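Local atomic coordinates of BSU-2 beta-lactamase (Bacillus subtilis, PDB entry 6W5E), a protein that probably hydrolyses the amide bond of the beta-lactam ring in beta-lactam antibiotics, as a class D serine beta-lactamase of a Gram-positive bacterium. Residues M37-I51 / Q59-R71. Sequence-based numbering, arbitrary orientation.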
ATOM      1  N   MET A  37       3.136 -11.043 -20.410  1.00 18.28           N
ATOM      2  CA  MET A  37       2.876 -11.862 -19.233  1.00 15.83           C
ATOM      3  C   MET A  37       1.486 -12.492 -19.258  1.00 14.18           C
ATOM      4  O   MET A  37       0.587 -12.075 -19.990  1.00 17.27           O
ATOM      5  CB  MET A  37       2.958 -11.032 -17.955  1.00 18.03           C
ATOM      6  CG  MET A  37       4.205 -10.224 -17.784  1.00 19.03           C
ATOM      7  SD  MET A  37       3.973  -9.136 -16.365  1.00 17.26           S
ATOM      8  CE  MET A  37       3.714 -10.307 -15.032  1.00 16.57           C
ATOM      9  N   ASN A  38       1.308 -13.485 -18.389  1.00 13.11           N
ATOM     10  CA  ASN A  38      -0.003 -14.044 -18.086  1.00 12.22           C
ATOM     11  C   ASN A  38      -0.004 -14.475 -16.628  1.00 12.52           C
ATOM     12  O   ASN A  38       0.951 -15.110 -16.176  1.00 14.49           O
ATOM     13  CB  ASN A  38      -0.294 -15.255 -18.975  1.00 13.08           C
ATOM     14  CG  ASN A  38      -1.719 -15.728 -18.846  1.00 13.49           C
ATOM     15  OD1 ASN A  38      -2.070 -16.419 -17.890  1.00 13.20           O
ATOM     16  ND2 ASN A  38      -2.555 -15.361 -19.819  1.00 15.66           N
ATOM     17  N   VAL A  39      -1.066 -14.133 -15.896  1.00 10.85           N
ATOM     18  CA  VAL A  39      -1.164 -14.471 -14.477  1.00 12.49           C
ATOM     19  C   VAL A  39      -2.490 -15.160 -14.151  1.00 11.91           C
ATOM     20  O   VAL A  39      -2.870 -15.250 -12.979  1.00 12.30           O
ATOM     21  CB  VAL A  39      -0.916 -13.250 -13.560  1.00 12.83           C
ATOM     22  CG1 VAL A  39       0.446 -12.626 -13.856  1.00 13.58           C
ATOM     23  CG2 VAL A  39      -2.033 -12.224 -13.708  1.00 12.10           C
ATOM     24  N   ASP A  40      -3.196 -15.655 -15.178  1.00 11.91           N
ATOM     25  CA  ASP A  40      -4.515 -16.259 -14.971  1.00 13.55           C
ATOM     26  C   ASP A  40      -4.501 -17.280 -13.844  1.00 12.92           C
ATOM     27  O   ASP A  40      -5.424 -17.325 -13.022  1.00 13.59           O
ATOM     28  CB  ASP A  40      -4.978 -16.987 -16.233  1.00 12.80           C
ATOM     29  CG  ASP A  40      -5.386 -16.062 -17.349  1.00 14.58           C
ATOM     30  OD1 ASP A  40      -5.273 -14.829 -17.217  1.00 15.54           O
ATOM     31  OD2 ASP A  40      -5.818 -16.597 -18.389  1.00 17.65           O
ATOM     32  N   ASP A  41      -3.482 -18.143 -13.802  1.00 13.92           N
ATOM     33  CA  ASP A  41      -3.602 -19.263 -12.872  1.00 13.11           C
ATOM     34  C   ASP A  41      -3.373 -18.873 -11.419  1.00 15.12           C
ATOM     35  O   ASP A  41      -3.633 -19.686 -10.528  1.00 17.52           O
ATOM     36  CB  ASP A  41      -2.788 -20.499 -13.296  1.00 15.18           C
ATOM     37  CG  ASP A  41      -1.290 -20.308 -13.218  1.00 16.92           C
ATOM     38  OD1 ASP A  41      -0.787 -19.312 -12.665  1.00 19.45           O
ATOM     39  OD2 ASP A  41      -0.594 -21.209 -13.734  1.00 17.78           O
ATOM     40  N   GLU A  42      -2.933 -17.647 -11.156  1.00 13.54           N
ATOM     41  CA  GLU A  42      -2.861 -17.164  -9.789  1.00 14.20           C
ATOM     42  C   GLU A  42      -4.231 -16.800  -9.240  1.00 14.55           C
ATOM     43  O   GLU A  42      -4.379 -16.671  -8.021  1.00 17.06           O
ATOM     44  CB  GLU A  42      -1.978 -15.922  -9.718  1.00 14.64           C
ATOM     45  CG  GLU A  42      -0.553 -16.134 -10.169  1.00 17.15           C
ATOM     46  CD  GLU A  42       0.269 -16.933  -9.191  1.00 18.39           C
ATOM     47  OE1 GLU A  42      -0.100 -17.013  -8.001  1.00 19.96           O
ATOM     48  OE2 GLU A  42       1.319 -17.449  -9.616  1.00 23.27           O
ATOM     49  N   PHE A  43      -5.227 -16.641 -10.115  1.00 16.47           N
ATOM     50  CA  PHE A  43      -6.559 -16.180  -9.750  1.00 17.76           C
ATOM     51  C   PHE A  43      -7.645 -17.157 -10.164  1.00 21.67           C
ATOM     52  O   PHE A  43      -8.819 -16.775 -10.201  1.00 24.26           O
ATOM     53  CB  PHE A  43      -6.860 -14.843 -10.427  1.00 17.98           C
ATOM     54  CG  PHE A  43      -5.983 -13.726  -9.974  1.00 14.99           C
ATOM     55  CD1 PHE A  43      -6.349 -12.937  -8.894  1.00 15.51           C
ATOM     56  CD2 PHE A  43      -4.793 -13.457 -10.633  1.00 15.10           C
ATOM     57  CE1 PHE A  43      -5.545 -11.904  -8.486  1.00 14.86           C
ATOM     58  CE2 PHE A  43      -3.983 -12.427 -10.225  1.00 14.57           C
ATOM     59  CZ  PHE A  43      -4.356 -11.654  -9.153  1.00 14.08           C
ATOM     60  N   LYS A  44      -7.289 -18.394 -10.507  1.00 23.96           N
ATOM     61  CA  LYS A  44      -8.294 -19.322 -11.016  1.00 27.04           C
ATOM     62  C   LYS A  44      -9.415 -19.561 -10.013  1.00 28.23           C
ATOM     63  O   LYS A  44     -10.545 -19.866 -10.419  1.00 28.54           O
ATOM     64  CB  LYS A  44      -7.640 -20.636 -11.441  1.00 31.11           C
ATOM     65  CG  LYS A  44      -6.937 -21.368 -10.320  1.00 36.17           C
ATOM     66  N   ASP A  45      -9.141 -19.397  -8.716  1.00 26.21           N
ATOM     67  CA  ASP A  45     -10.149 -19.587  -7.681  1.00 25.65           C
ATOM     68  C   ASP A  45     -10.415 -18.312  -6.883  1.00 24.99           C
ATOM     69  O   ASP A  45     -11.002 -18.374  -5.798  1.00 27.29           O
ATOM     70  CB  ASP A  45      -9.754 -20.738  -6.753  1.00 32.04           C
ATOM     71  CG  ASP A  45      -9.944 -22.101  -7.399  1.00 37.75           C
ATOM     72  OD1 ASP A  45      -9.032 -22.555  -8.128  1.00 37.89           O
ATOM     73  OD2 ASP A  45     -11.010 -22.715  -7.180  1.00 39.10           O
ATOM     74  N   THR A  46     -10.026 -17.154  -7.409  1.00 22.92           N
ATOM     75  CA  THR A  46     -10.084 -15.906  -6.662  1.00 20.38           C
ATOM     76  C   THR A  46     -10.611 -14.802  -7.565  1.00 18.97           C
ATOM     77  O   THR A  46     -10.206 -14.693  -8.722  1.00 20.25           O
ATOM     78  CB  THR A  46      -8.672 -15.537  -6.196  1.00 21.96           C
ATOM     79  OG1 THR A  46      -8.142 -16.598  -5.395  1.00 24.63           O
ATOM     80  CG2 THR A  46      -8.695 -14.281  -5.364  1.00 22.24           C
ATOM     81  N   ASP A  47     -11.513 -13.982  -7.039  1.00 17.31           N
ATOM     82  CA  ASP A  47     -11.962 -12.779  -7.733  1.00 16.10           C
ATOM     83  C   ASP A  47     -10.923 -11.693  -7.470  1.00 15.10           C
ATOM     84  O   ASP A  47     -10.818 -11.188  -6.348  1.00 15.41           O
ATOM     85  CB  ASP A  47     -13.329 -12.380  -7.179  1.00 18.10           C
ATOM     86  CG  ASP A  47     -14.065 -11.403  -8.070  1.00 19.04           C
ATOM     87  OD1 ASP A  47     -13.498 -10.996  -9.101  1.00 21.33           O
ATOM     88  OD2 ASP A  47     -15.212 -11.033  -7.734  1.00 23.01           O
ATOM     89  N   GLY A  48     -10.128 -11.339  -8.476  1.00 14.84           N
ATOM     90  CA  GLY A  48      -9.028 -10.434  -8.195  1.00 14.60           C
ATOM     91  C   GLY A  48      -8.510  -9.735  -9.430  1.00 12.85           C
ATOM     92  O   GLY A  48      -8.909 -10.028 -10.559  1.00 13.21           O
ATOM     93  N   THR A  49      -7.588  -8.799  -9.190  1.00 11.80           N
ATOM     94  CA  THR A  49      -6.912  -8.066 -10.250  1.00 11.04           C
ATOM     95  C   THR A  49      -5.438  -7.914  -9.888  1.00 11.32           C
ATOM     96  O   THR A  49      -5.063  -7.928  -8.713  1.00 11.84           O
ATOM     97  CB  THR A  49      -7.595  -6.712 -10.504  1.00 13.28           C
ATOM     98  OG1 THR A  49      -6.927  -6.006 -11.551  1.00 13.65           O
ATOM     99  CG2 THR A  49      -7.579  -5.860  -9.248  1.00 14.98           C
ATOM    100  N   PHE A  50      -4.600  -7.805 -10.916  1.00 11.60           N
ATOM    101  CA  PHE A  50      -3.168  -7.594 -10.745  1.00 11.22           C
ATOM    102  C   PHE A  50      -2.717  -6.587 -11.788  1.00 10.21           C
ATOM    103  O   PHE A  50      -3.067  -6.709 -12.967  1.00 11.76           O
ATOM    104  CB  PHE A  50      -2.393  -8.906 -10.944  1.00 11.47           C
ATOM    105  CG  PHE A  50      -0.895  -8.739 -10.928  1.00 11.59           C
ATOM    106  CD1 PHE A  50      -0.219  -8.542  -9.730  1.00 13.27           C
ATOM    107  CD2 PHE A  50      -0.166  -8.797 -12.103  1.00 12.12           C
ATOM    108  CE1 PHE A  50       1.148  -8.398  -9.716  1.00 13.24           C
ATOM    109  CE2 PHE A  50       1.213  -8.656 -12.091  1.00 12.19           C
ATOM    110  CZ  PHE A  50       1.868  -8.460 -10.900  1.00 13.24           C
ATOM    111  N   ILE A  51      -1.935  -5.602 -11.350  1.00 10.17           N
ATOM    112  CA  ILE A  51      -1.414  -4.551 -12.215  1.00 10.74           C
ATOM    113  C   ILE A  51       0.089  -4.465 -12.012  1.00  9.78           C
ATOM    114  O   ILE A  51       0.555  -4.420 -10.869  1.00 11.17           O
ATOM    115  CB  ILE A  51      -2.056  -3.189 -11.895  1.00 11.35           C
ATOM    116  CG1 ILE A  51      -3.582  -3.281 -11.962  1.00 13.05           C
ATOM    117  CG2 ILE A  51      -1.512  -2.143 -12.856  1.00 13.31           C
ATOM    118  CD1 ILE A  51      -4.276  -2.268 -11.109  1.00 16.58           C
ATOM    119  N   GLN A  59       5.154   1.006 -19.404  1.00 12.71           N
ATOM    120  CA  GLN A  59       4.213   0.015 -19.901  1.00 12.64           C
ATOM    121  C   GLN A  59       3.486  -0.576 -18.701  1.00 12.06           C
ATOM    122  O   GLN A  59       4.091  -0.761 -17.640  1.00 12.21           O
ATOM    123  CB  GLN A  59       4.954  -1.103 -20.655  1.00 13.04           C
ATOM    124  CG  GLN A  59       5.634  -0.659 -21.939  1.00 17.09           C
ATOM    125  CD  GLN A  59       4.650  -0.507 -23.079  1.00 18.01           C
ATOM    126  OE1 GLN A  59       4.182   0.596 -23.372  1.00 21.74           O
ATOM    127  NE2 GLN A  59       4.329  -1.618 -23.733  1.00 18.94           N
ATOM    128  N   THR A  60       2.195  -0.866 -18.861  1.00 12.35           N
ATOM    129  CA  THR A  60       1.375  -1.386 -17.772  1.00 12.11           C
ATOM    130  C   THR A  60       0.631  -2.632 -18.227  1.00 12.68           C
ATOM    131  O   THR A  60      -0.064  -2.601 -19.246  1.00 14.86           O
ATOM    132  CB  THR A  60       0.361  -0.337 -17.298  1.00 13.04           C
ATOM    133  OG1 THR A  60       1.054   0.871 -16.971  1.00 15.06           O
ATOM    134  CG2 THR A  60      -0.396  -0.842 -16.077  1.00 15.62           C
ATOM    135  N   PHE A  61       0.771  -3.714 -17.462  1.00 12.11           N
ATOM    136  CA  PHE A  61       0.002  -4.938 -17.634  1.00 11.51           C
ATOM    137  C   PHE A  61      -1.119  -4.967 -16.604  1.00 11.56           C
ATOM    138  O   PHE A  61      -0.897  -4.664 -15.428  1.00 12.11           O
ATOM    139  CB  PHE A  61       0.904  -6.160 -17.428  1.00 12.80           C
ATOM    140  CG  PHE A  61       0.162  -7.458 -17.338  1.00 13.34           C
ATOM    141  CD1 PHE A  61      -0.312  -8.077 -18.479  1.00 14.34           C
ATOM    142  CD2 PHE A  61      -0.064  -8.070 -16.111  1.00 14.17           C
ATOM    143  CE1 PHE A  61      -0.997  -9.276 -18.405  1.00 15.53           C
ATOM    144  CE2 PHE A  61      -0.749  -9.274 -16.033  1.00 16.47           C
ATOM    145  CZ  PHE A  61      -1.216  -9.869 -17.181  1.00 15.00           C
ATOM    146  N   VAL A  62      -2.323  -5.339 -17.043  1.00 11.75           N
ATOM    147  CA  VAL A  62      -3.496  -5.408 -16.170  1.00 12.27           C
ATOM    148  C   VAL A  62      -4.205  -6.734 -16.407  1.00 12.43           C
ATOM    149  O   VAL A  62      -4.683  -6.992 -17.520  1.00 14.01           O
ATOM    150  CB  VAL A  62      -4.476  -4.248 -16.421  1.00 13.35           C
ATOM    151  CG1 VAL A  62      -5.681  -4.363 -15.491  1.00 15.02           C
ATOM    152  CG2 VAL A  62      -3.792  -2.900 -16.249  1.00 13.33           C
ATOM    153  N   TYR A  63      -4.285  -7.565 -15.367  1.00 11.98           N
ATOM    154  CA  TYR A  63      -5.179  -8.715 -15.351  1.00 12.22           C
ATOM    155  C   TYR A  63      -6.499  -8.312 -14.703  1.00 12.85           C
ATOM    156  O   TYR A  63      -6.508  -7.773 -13.588  1.00 12.02           O
ATOM    157  CB  TYR A  63      -4.560  -9.882 -14.572  1.00 12.61           C
ATOM    158  CG  TYR A  63      -5.579 -10.950 -14.226  1.00 13.27           C
ATOM    159  CD1 TYR A  63      -5.952 -11.916 -15.163  1.00 13.30           C
ATOM    160  CD2 TYR A  63      -6.201 -10.973 -12.978  1.00 15.72           C
ATOM    161  CE1 TYR A  63      -6.916 -12.885 -14.853  1.00 13.62           C
ATOM    162  CE2 TYR A  63      -7.161 -11.925 -12.667  1.00 16.20           C
ATOM    163  CZ  TYR A  63      -7.513 -12.876 -13.602  1.00 15.96           C
ATOM    164  OH  TYR A  63      -8.463 -13.820 -13.278  1.00 19.58           O
ATOM    165  N   ASN A  64      -7.608  -8.577 -15.408  1.00 12.43           N
ATOM    166  CA  ASN A  64      -8.965  -8.273 -14.957  1.00 11.48           C
ATOM    167  C   ASN A  64      -9.216  -6.768 -14.946  1.00 11.39           C
ATOM    168  O   ASN A  64      -9.248  -6.121 -13.888  1.00 12.90           O
ATOM    169  CB  ASN A  64      -9.297  -8.937 -13.614  1.00 12.95           C
ATOM    170  CG  ASN A  64     -10.779  -8.912 -13.303  1.00 12.45           C
ATOM    171  OD1 ASN A  64     -11.540  -8.171 -13.927  1.00 16.28           O
ATOM    172  ND2 ASN A  64     -11.192  -9.707 -12.329  1.00 14.68           N
ATOM    173  N   ARG A  65      -9.434  -6.220 -16.140  1.00 14.42           N
ATOM    174  CA  ARG A  65      -9.608  -4.781 -16.299  1.00 15.33           C
ATOM    175  C   ARG A  65     -10.850  -4.278 -15.567  1.00 14.78           C
ATOM    176  O   ARG A  65     -10.836  -3.181 -14.987  1.00 16.25           O
ATOM    177  CB  ARG A  65      -9.673  -4.465 -17.795  1.00 19.51           C
ATOM    178  CG  ARG A  65     -10.120  -3.075 -18.155  1.00 23.53           C
ATOM    179  CD  ARG A  65      -8.985  -2.084 -18.003  1.00 25.44           C
ATOM    180  NE  ARG A  65      -7.730  -2.577 -18.564  1.00 22.80           N
ATOM    181  CZ  ARG A  65      -6.693  -1.797 -18.852  1.00 20.29           C
ATOM    182  NH1 ARG A  65      -6.774  -0.486 -18.646  1.00 19.58           N
ATOM    183  NH2 ARG A  65      -5.582  -2.322 -19.348  1.00 20.36           N
ATOM    184  N   LYS A  66     -11.938  -5.057 -15.583  1.00 14.75           N
ATOM    185  CA  LYS A  66     -13.156  -4.625 -14.900  1.00 16.19           C
ATOM    186  C   LYS A  66     -12.899  -4.384 -13.421  1.00 15.65           C
ATOM    187  O   LYS A  66     -13.227  -3.317 -12.885  1.00 16.31           O
ATOM    188  CB  LYS A  66     -14.262  -5.664 -15.069  1.00 18.40           C
ATOM    189  CG  LYS A  66     -15.543  -5.275 -14.342  1.00 20.46           C
ATOM    190  CD  LYS A  66     -16.645  -6.303 -14.556  1.00 26.31           C
ATOM    191  CE  LYS A  66     -17.577  -5.884 -15.681  1.00 24.92           C
ATOM    192  NZ  LYS A  66     -18.605  -6.920 -15.960  1.00 27.84           N
ATOM    193  N   ARG A  67     -12.303  -5.366 -12.744  1.00 13.94           N
ATOM    194  CA  ARG A  67     -12.042  -5.212 -11.321  1.00 16.09           C
ATOM    195  C   ARG A  67     -10.997  -4.134 -11.059  1.00 13.06           C
ATOM    196  O   ARG A  67     -11.074  -3.430 -10.043  1.00 14.64           O
ATOM    197  CB  ARG A  67     -11.641  -6.551 -10.699  1.00 16.41           C
ATOM    198  CG  ARG A  67     -11.621  -6.492  -9.189  1.00 16.76           C
ATOM    199  CD  ARG A  67     -11.430  -7.838  -8.534  1.00 18.92           C
ATOM    200  NE  ARG A  67     -11.239  -7.658  -7.102  1.00 18.30           N
ATOM    201  CZ  ARG A  67     -12.154  -7.925  -6.175  1.00 16.58           C
ATOM    202  NH1 ARG A  67     -13.343  -8.406  -6.515  1.00 18.92           N
ATOM    203  NH2 ARG A  67     -11.872  -7.702  -4.905  1.00 16.46           N
ATOM    204  N   ALA A  68     -10.034  -3.973 -11.969  1.00 14.19           N
ATOM    205  CA  ALA A  68      -9.016  -2.945 -11.807  1.00 14.15           C
ATOM    206  C   ALA A  68      -9.620  -1.551 -11.757  1.00 13.13           C
ATOM    207  O   ALA A  68      -9.030  -0.648 -11.153  1.00 13.61           O
ATOM    208  CB  ALA A  68      -7.982  -3.040 -12.929  1.00 13.81           C
ATOM    209  N   ASN A  69     -10.797  -1.366 -12.349  1.00 13.06           N
ATOM    210  CA  ASN A  69     -11.449  -0.066 -12.393  1.00 15.73           C
ATOM    211  C   ASN A  69     -12.499   0.123 -11.307  1.00 13.11           C
ATOM    212  O   ASN A  69     -13.117   1.186 -11.248  1.00 16.43           O
ATOM    213  CB  ASN A  69     -12.065   0.163 -13.777  1.00 17.38           C
ATOM    214  CG  ASN A  69     -11.053   0.677 -14.772  1.00 21.97           C
ATOM    215  OD1 ASN A  69     -10.354   1.657 -14.506  1.00 23.66           O
ATOM    216  ND2 ASN A  69     -10.927  -0.007 -15.902  1.00 24.52           N
ATOM    217  N   GLN A  70     -12.713  -0.867 -10.441  1.00 13.43           N
ATOM    218  CA  GLN A  70     -13.728  -0.765  -9.399  1.00 13.65           C
ATOM    219  C   GLN A  70     -13.114  -0.168  -8.139  1.00 13.22           C
ATOM    220  O   GLN A  70     -12.172  -0.737  -7.569  1.00 14.17           O
ATOM    221  CB  GLN A  70     -14.322  -2.131  -9.079  1.00 14.98           C
ATOM    222  CG  GLN A  70     -15.126  -2.715 -10.210  1.00 23.78           C
ATOM    223  CD  GLN A  70     -16.365  -1.898 -10.544  1.00 27.05           C
ATOM    224  OE1 GLN A  70     -17.002  -1.309  -9.662  1.00 24.77           O
ATOM    225  NE2 GLN A  70     -16.721  -1.867 -11.823  1.00 31.58           N
ATOM    226  N   ARG A  71     -13.662   0.961  -7.693  1.00 13.14           N
ATOM    227  CA  ARG A  71     -13.187   1.577  -6.463  1.00 12.68           C
ATOM    228  C   ARG A  71     -13.568   0.720  -5.268  1.00 14.59           C
ATOM    229  O   ARG A  71     -14.702   0.246  -5.162  1.00 16.40           O
ATOM    230  CB  ARG A  71     -13.765   2.979  -6.308  1.00 13.52           C
ATOM    231  CG  ARG A  71     -13.144   3.983  -7.240  1.00 14.53           C
ATOM    232  CD  ARG A  71     -13.614   5.373  -6.911  1.00 16.14           C
ATOM    233  NE  ARG A  71     -12.779   6.362  -7.579  1.00 14.82           N
ATOM    234  CZ  ARG A  71     -13.143   7.618  -7.797  1.00 17.23           C
ATOM    235  NH1 ARG A  71     -14.344   8.051  -7.407  1.00 16.06           N
ATOM    236  NH2 ARG A  71     -12.306   8.439  -8.407  1.00 17.20           N
TER
HETATM  237  O   HOH W   1     -10.274 -13.085 -11.036  1.00 19.74           O
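Phe43 and Tyr63 form an offset stack, ring centroids 4.6 Å apart and planes 21° from parallel, with Tyr63 CE2 lying over the rim of the Phe43 ring. With chi1 at 165°, Tyr63 CG sits opposite the backbone N and beside the carbonyl carbon, and from there the ring reaches Phe43. Val39 wedges CG2 against Tyr63 CB at 3.6 Å and also meets the edge of the Phe61 ring, in its plane. One face of that ring carries Met37 CB over its centre, and Met37 SD makes an oblique Met-aromatic contact; Phe50 CD2 comes in at the edge. Phe43 touches Ile254, and Phe50 and Val39 touch Ile258, all on helix 248-261. Strands 48-54 and 59-63 form the first beta hairpin of the penicillin-binding transpeptidase fold, with 59-63 outermost in the antiparallel sheet. Phe50 and Tyr63 are a hydrogen-bonded pair, Tyr63 N to Phe50 O measuring 2.8 Å. Tyr63 O receives two donors, Phe50 N and Thr49 OG1; the Thr49 OG1 to Tyr63 O distance is 2.7 Å. Farther out, water 1 joins Tyr63 OH to Thr46 O and Gly48 N. Asn64 ND2 donates to Gly48 O (2.9 Å) from above the carbonyl plane, while its OD1 N-caps helix 65-68 through Arg67 N. The extended Arg67 chain lays its guanidinium face over Asp47 O; NH1 makes a long salt bridge to Asp47 OD2 (3.4 Å) and hydrogen-bonds a malonate ion, probably from the crystallisation liquor, and NE donates to Asn243 OD1 on strand 236-244.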